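Local atomic coordinates of variant surface glycoprotein MITat 1.13 (PDB entry 6Z8H), a protein that probably forms, with many copies of itself, the dense surface coat by which the parasite Trypanosoma brucei evades the immune response of its host. Residues G134-F140 with T220-L226; N184-P188 with A261-H265. One frame throughout, in Å; residues are numbered along the deposited sequence.

Interaction 1. Residues G134-F140 with T220-L226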
loop_
_atom_site.group_PDB
_atom_site.type_symbol
_atom_site.label_atom_id
_atom_site.label_comp_id
_atom_site.label_asym_id
_atom_site.label_seq_id
_atom_site.Cartn_x
_atom_site.Cartn_y
_atom_site.Cartn_z
ATOM N N GLY A 134 6.384 -34.521 -7.364
ATOM C CA GLY A 134 5.954 -35.855 -7.760
ATOM C C GLY A 134 7.031 -36.668 -8.469
ATOM O O GLY A 134 8.234 -36.367 -8.445
ATOM N N GLU A 135 6.564 -37.692 -9.182
ATOM C CA GLU A 135 7.478 -38.687 -9.744
ATOM C C GLU A 135 6.844 -39.368 -10.946
ATOM O O GLU A 135 5.623 -39.349 -11.144
ATOM C CB GLU A 135 7.965 -39.694 -8.681
ATOM C CG GLU A 135 6.866 -40.344 -7.912
ATOM C CD GLU A 135 7.353 -41.047 -6.629
ATOM O OE1 GLU A 135 8.585 -41.229 -6.412
ATOM O OE2 GLU A 135 6.473 -41.406 -5.818
ATOM N N ALA A 136 7.710 -39.985 -11.743
ATOM C CA ALA A 136 7.320 -40.925 -12.788
ATOM C C ALA A 136 7.871 -42.273 -12.376
ATOM O O ALA A 136 9.067 -42.384 -12.135
ATOM C CB ALA A 136 7.940 -40.515 -14.113
ATOM N N LYS A 137 7.010 -43.277 -12.289
ATOM C CA LYS A 137 7.447 -44.607 -11.873
ATOM C C LYS A 137 7.063 -45.608 -12.953
ATOM O O LYS A 137 5.875 -45.859 -13.171
ATOM C CB LYS A 137 6.844 -44.977 -10.522
ATOM C CG LYS A 137 7.407 -46.263 -9.920
ATOM C CD LYS A 137 6.935 -46.436 -8.465
ATOM C CE LYS A 137 6.180 -47.742 -8.314
ATOM N NZ LYS A 137 6.636 -48.489 -7.111
ATOM N N ILE A 138 8.067 -46.128 -13.642
ATOM C CA ILE A 138 7.881 -47.199 -14.614
ATOM C C ILE A 138 8.026 -48.539 -13.914
ATOM O O ILE A 138 9.013 -48.778 -13.207
ATOM C CB ILE A 138 8.902 -47.075 -15.755
ATOM C CG1 ILE A 138 8.669 -45.792 -16.541
ATOM C CG2 ILE A 138 8.854 -48.341 -16.643
ATOM C CD1 ILE A 138 9.832 -45.408 -17.428
ATOM N N GLU A 139 7.041 -49.413 -14.109
ATOM C CA GLU A 139 7.129 -50.817 -13.722
ATOM C C GLU A 139 7.013 -51.628 -15.004
ATOM O O GLU A 139 5.951 -51.660 -15.630
ATOM C CB GLU A 139 6.014 -51.178 -12.751
ATOM C CG GLU A 139 5.866 -50.228 -11.577
ATOM C CD GLU A 139 4.640 -50.561 -10.756
ATOM O OE1 GLU A 139 3.893 -51.474 -11.170
ATOM O OE2 GLU A 139 4.433 -49.920 -9.704
ATOM N N PHE A 140 8.105 -52.259 -15.404
ATOM C CA PHE A 140 8.128 -52.917 -16.708
ATOM C C PHE A 140 7.186 -54.113 -16.834
ATOM O O PHE A 140 6.905 -54.522 -17.967
ATOM C CB PHE A 140 9.561 -53.265 -17.061
ATOM C CG PHE A 140 10.334 -52.111 -17.633
ATOM C CD1 PHE A 140 10.099 -51.675 -18.931
ATOM C CD2 PHE A 140 11.278 -51.448 -16.871
ATOM C CE1 PHE A 140 10.811 -50.631 -19.468
ATOM C CE2 PHE A 140 11.989 -50.397 -17.396
ATOM C CZ PHE A 140 11.755 -49.982 -18.698
ATOM N N THR A 220 11.845 -54.793 -13.602
ATOM C CA THR A 220 12.501 -53.606 -13.047
ATOM C C THR A 220 11.531 -52.443 -12.789
ATOM O O THR A 220 10.606 -52.199 -13.565
ATOM C CB THR A 220 13.638 -53.171 -13.991
ATOM O OG1 THR A 220 14.682 -54.162 -14.014
ATOM C CG2 THR A 220 14.261 -51.835 -13.561
ATOM N N HIS A 221 11.687 -51.811 -11.627
ATOM C CA HIS A 221 11.005 -50.559 -11.309
ATOM C C HIS A 221 12.008 -49.416 -11.393
ATOM O O HIS A 221 13.045 -49.442 -10.726
ATOM C CB HIS A 221 10.351 -50.580 -9.924
ATOM C CG HIS A 221 9.177 -51.508 -9.819
ATOM N ND1 HIS A 221 8.273 -51.454 -8.779
ATOM C CD2 HIS A 221 8.763 -52.517 -10.622
ATOM C CE1 HIS A 221 7.355 -52.391 -8.945
ATOM N NE2 HIS A 221 7.620 -53.040 -10.063
ATOM N N LEU A 222 11.679 -48.398 -12.182
ATOM C CA LEU A 222 12.520 -47.217 -12.351
ATOM C C LEU A 222 11.677 -46.012 -11.987
ATOM O O LEU A 222 10.640 -45.794 -12.614
ATOM C CB LEU A 222 12.979 -47.071 -13.800
ATOM C CG LEU A 222 13.839 -45.882 -14.243
ATOM C CD1 LEU A 222 15.129 -45.790 -13.485
ATOM C CD2 LEU A 222 14.117 -46.029 -15.747
ATOM N N THR A 223 12.107 -45.268 -10.975
ATOM C CA THR A 223 11.329 -44.141 -10.441
ATOM C C THR A 223 12.203 -42.895 -10.493
ATOM O O THR A 223 13.313 -42.922 -10.002
ATOM C CB THR A 223 10.848 -44.301 -9.008
ATOM O OG1 THR A 223 10.295 -45.599 -8.828
ATOM C CG2 THR A 223 9.840 -43.248 -8.617
ATOM N N LEU A 224 11.732 -41.853 -11.156
ATOM C CA LEU A 224 12.401 -40.559 -11.215
ATOM C C LEU A 224 11.461 -39.475 -10.704
ATOM O O LEU A 224 10.316 -39.398 -11.144
ATOM C CB LEU A 224 12.837 -40.256 -12.644
ATOM C CG LEU A 224 13.664 -41.384 -13.280
ATOM C CD1 LEU A 224 14.009 -41.065 -14.709
ATOM C CD2 LEU A 224 14.925 -41.580 -12.479
ATOM N N GLY A 225 11.937 -38.693 -9.729
ATOM C CA GLY A 225 11.132 -37.667 -9.110
ATOM C C GLY A 225 11.918 -36.377 -8.979
ATOM O O GLY A 225 13.142 -36.324 -9.166
ATOM N N LEU A 226 11.177 -35.322 -8.650
ATOM C CA LEU A 226 11.742 -33.991 -8.453
ATOM C C LEU A 226 11.369 -33.463 -7.075
ATOM O O LEU A 226 10.188 -33.414 -6.713
ATOM C CB LEU A 226 11.229 -33.037 -9.531
ATOM C CG LEU A 226 11.590 -31.555 -9.376
ATOM C CD1 LEU A 226 13.078 -31.391 -9.341
ATOM C CD2 LEU A 226 10.981 -30.769 -10.530
HETATM O O HOH W 1 9.072 -36.173 -5.761
#

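Interaction 2. Residues N184-P188 with A261-H265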
loop_
_atom_site.group_PDB
_atom_site.type_symbol
_atom_site.label_atom_id
_atom_site.label_comp_id
_atom_site.label_asym_id
_atom_site.label_seq_id
_atom_site.Cartn_x
_atom_site.Cartn_y
_atom_site.Cartn_z
ATOM N N ASN A 184 17.432 -6.742 15.399
ATOM C CA ASN A 184 18.161 -8.005 15.347
ATOM C C ASN A 184 17.382 -9.128 14.671
ATOM O O ASN A 184 17.809 -10.288 14.723
ATOM C CB ASN A 184 18.609 -8.427 16.748
ATOM C CG ASN A 184 19.915 -7.775 17.156
ATOM O OD1 ASN A 184 20.740 -7.437 16.304
ATOM N ND2 ASN A 184 20.109 -7.595 18.452
ATOM N N GLU A 185 16.285 -8.813 14.011
ATOM C CA GLU A 185 15.520 -9.835 13.321
ATOM C C GLU A 185 16.294 -10.309 12.094
ATOM O O GLU A 185 16.835 -9.490 11.343
ATOM C CB GLU A 185 14.162 -9.246 12.916
ATOM C CG GLU A 185 13.226 -10.259 12.259
ATOM C CD GLU A 185 12.796 -11.372 13.207
ATOM O OE1 GLU A 185 12.748 -11.120 14.427
ATOM O OE2 GLU A 185 12.490 -12.482 12.722
ATOM N N PRO A 186 16.421 -11.612 11.882
ATOM C CA PRO A 186 17.150 -12.098 10.709
ATOM C C PRO A 186 16.335 -11.934 9.436
ATOM O O PRO A 186 15.107 -11.809 9.451
ATOM C CB PRO A 186 17.387 -13.581 11.019
ATOM C CG PRO A 186 16.251 -13.934 11.967
ATOM C CD PRO A 186 16.010 -12.698 12.786
ATOM N N GLU A 187 17.052 -12.002 8.316
ATOM C CA GLU A 187 16.415 -11.955 7.016
ATOM C C GLU A 187 15.449 -13.129 6.860
ATOM O O GLU A 187 15.695 -14.231 7.377
ATOM C CB GLU A 187 17.465 -12.064 5.908
ATOM C CG GLU A 187 18.013 -10.734 5.448
ATOM C CD GLU A 187 19.445 -10.820 4.973
ATOM O OE1 GLU A 187 20.339 -10.330 5.696
ATOM O OE2 GLU A 187 19.672 -11.380 3.879
ATOM N N PRO A 188 14.354 -12.931 6.125
ATOM C CA PRO A 188 13.483 -14.061 5.778
ATOM C C PRO A 188 14.257 -15.094 4.971
ATOM O O PRO A 188 15.125 -14.748 4.163
ATOM C CB PRO A 188 12.372 -13.412 4.938
ATOM C CG PRO A 188 12.406 -11.955 5.317
ATOM C CD PRO A 188 13.866 -11.671 5.545
ATOM N N ALA A 261 13.355 -11.366 -0.788
ATOM C CA ALA A 261 13.145 -11.292 0.652
ATOM C C ALA A 261 14.158 -10.366 1.305
ATOM O O ALA A 261 13.830 -9.663 2.262
ATOM C CB ALA A 261 13.220 -12.678 1.275
ATOM N N THR A 262 15.386 -10.326 0.783
ATOM C CA THR A 262 16.388 -9.406 1.302
ATOM C C THR A 262 15.959 -7.969 1.082
ATOM O O THR A 262 16.098 -7.142 1.980
ATOM C CB THR A 262 17.726 -9.665 0.606
ATOM O OG1 THR A 262 18.087 -11.042 0.739
ATOM C CG2 THR A 262 18.818 -8.766 1.165
ATOM N N VAL A 263 15.438 -7.648 -0.105
ATOM C CA VAL A 263 15.010 -6.287 -0.414
ATOM C C VAL A 263 13.815 -5.884 0.438
ATOM O O VAL A 263 13.703 -4.722 0.847
ATOM C CB VAL A 263 14.717 -6.200 -1.922
ATOM C CG1 VAL A 263 13.932 -5.009 -2.275
ATOM C CG2 VAL A 263 16.025 -6.241 -2.720
ATOM N N ALA A 264 12.904 -6.820 0.715
ATOM C CA ALA A 264 11.795 -6.548 1.623
ATOM C C ALA A 264 12.298 -6.237 3.030
ATOM O O ALA A 264 11.878 -5.247 3.650
ATOM C CB ALA A 264 10.839 -7.740 1.618
ATOM N N HIS A 265 13.216 -7.066 3.539
ATOM C CA HIS A 265 13.839 -6.817 4.835
ATOM C C HIS A 265 14.477 -5.436 4.868
ATOM O O HIS A 265 14.340 -4.700 5.848
ATOM C CB HIS A 265 14.900 -7.889 5.063
ATOM C CG HIS A 265 15.367 -8.055 6.481
ATOM N ND1 HIS A 265 14.540 -8.477 7.495
ATOM C CD2 HIS A 265 16.608 -7.994 7.016
ATOM C CE1 HIS A 265 15.243 -8.635 8.604
ATOM N NE2 HIS A 265 16.507 -8.374 8.332
#

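Interaction 1. Residues G134-F140 with T220-L226
Six backbone hydrogen bonds, running from Leu226 N to Gly134 O at one end and from Phe140 N to Thr220 O at the other, join strands 135-139 and 221-226 as an antiparallel ladder. Ala136 with Leu224 and Ile138 with Leu222 are the hydrogen-bonded pairs, each bonded in both directions; Ala136 N to Leu224 O is the shortest link, 2.7 Å. Glu135-Gly225, Lys137-Thr223 and Glu139-His221 are the non-hydrogen-bonded pairs. At the Gly134 end a water donates to both Gly134 O and Leu226 O, bridging two carbonyls that could not bond each other.

The two strands are neighbours in a five-stranded antiparallel sheet, with 152-155 beyond one and 194-202 beyond the other. The alternation of residues divides its faces by chemistry. Ala136, Ile138, Leu222 and Leu224 lie on one face, where aliphatic groups suit a buried surface that meets the second subunit of the dimer: Leu224 packs on Leu224 of that subunit.

The other face carries Glu135, Lys137, Glu139, His221 and Thr223. Over one face of the His221 imidazole sits Glu139 CG, 3.6 Å from the ring centroid in a CH-pi contact, and the carboxylate is stacked with its plane only 2° from that of the ring. With CG anti to the carbonyl carbon (chi1 -50°) and the chain extended beyond it, Glu139 lies flat across the ring while OE2 forms a salt bridge with Arg153. The aliphatic part of Lys137 passes Thr223, CG 3.2 Å from OG1, before its bent end brings NZ to 3.8 Å from His221 ND1. Glu135 OE1 meets the methyl CG2 of Thr223 at 3.2 Å. Opposite Glu135, Gly225 has no side chain, which suits a separation of 3.8 Å between Glu135 CA and Gly225 CA.

Interaction 2. Residues N184-P188 with A261-H265
The imidazole of His265 is the flat group on which the loop 184-188 rests. Glu187 CA lies over the centre of one face, 3.8 Å from the ring centroid and 7° off its normal, an arrangement that makes a CH-pi contact. Glu187 N also lies over a face, so here it is the backbone of Glu187 that covers the ring. At the edge, in the ring plane, stands the carbonyl oxygen of Glu185, 3.2 Å from NE2, while Pro186 O reaches CE1 at 3.3 Å from an oblique direction.

Side chains complete the contact. Glu187 CG touches His265 CD2 at 3.5 Å, and the chain, bent at chi2 (149°), then sets its carboxylate beside Thr262, where OE2 lies 3.5 Å from OG1. Pro188 turns its ring to the start of the helix segment: CB meets the methyl of Ala261 at 3.8 Å, and CD lies 3.8 Å from His265 ND1. Alanine suits this place because its short side chain lets the proline ring come close to the helix. His265 reaches the loop because its CG is anti to the backbone N (chi1 -163°).

The loop between strands 152-155 and 194-202 is thus laid against helix 260-273 beside the long helices 34-75 and 78-129 of the elongated VSG N-terminal domain; Tyr123 of the latter touches both Pro188 and Ala261. Val263, on the same helix, contacts a sugar of the protein's own glycan.

Helix 34-75 supplies the second shell. Arg44 is hydrogen-bonded to His265 ND1, which helps to fix the rotation of the ring, and Arg40 forms a salt bridge with Glu185. Because an arginine can only donate, ND1 probably accepts and bears no proton, consistent with a neutral imidazole.

Overall arrangement
The 134-140/220-226 and 184-188/261-265 contacts lie well apart on the elongated chain, their centres about 39 Å from each other. Interaction 1 is largely buried, in the sheet far from the chain centre, and helps to build the dimer interface; interaction 2 is partly buried, nearer the middle of the chain, and no other protein chain touches it. They share no secondary-structure element, although their segments alternate along the sequence. Regular backbone hydrogen bonding defines the first, with side chains sorted by sheet face. The second joins an irregular loop to a helix through imidazole, proline and methyl contacts, and two of its polar groups, the Glu185 carboxylate and His265 ND1, are bonded to arginines of helix 34-75.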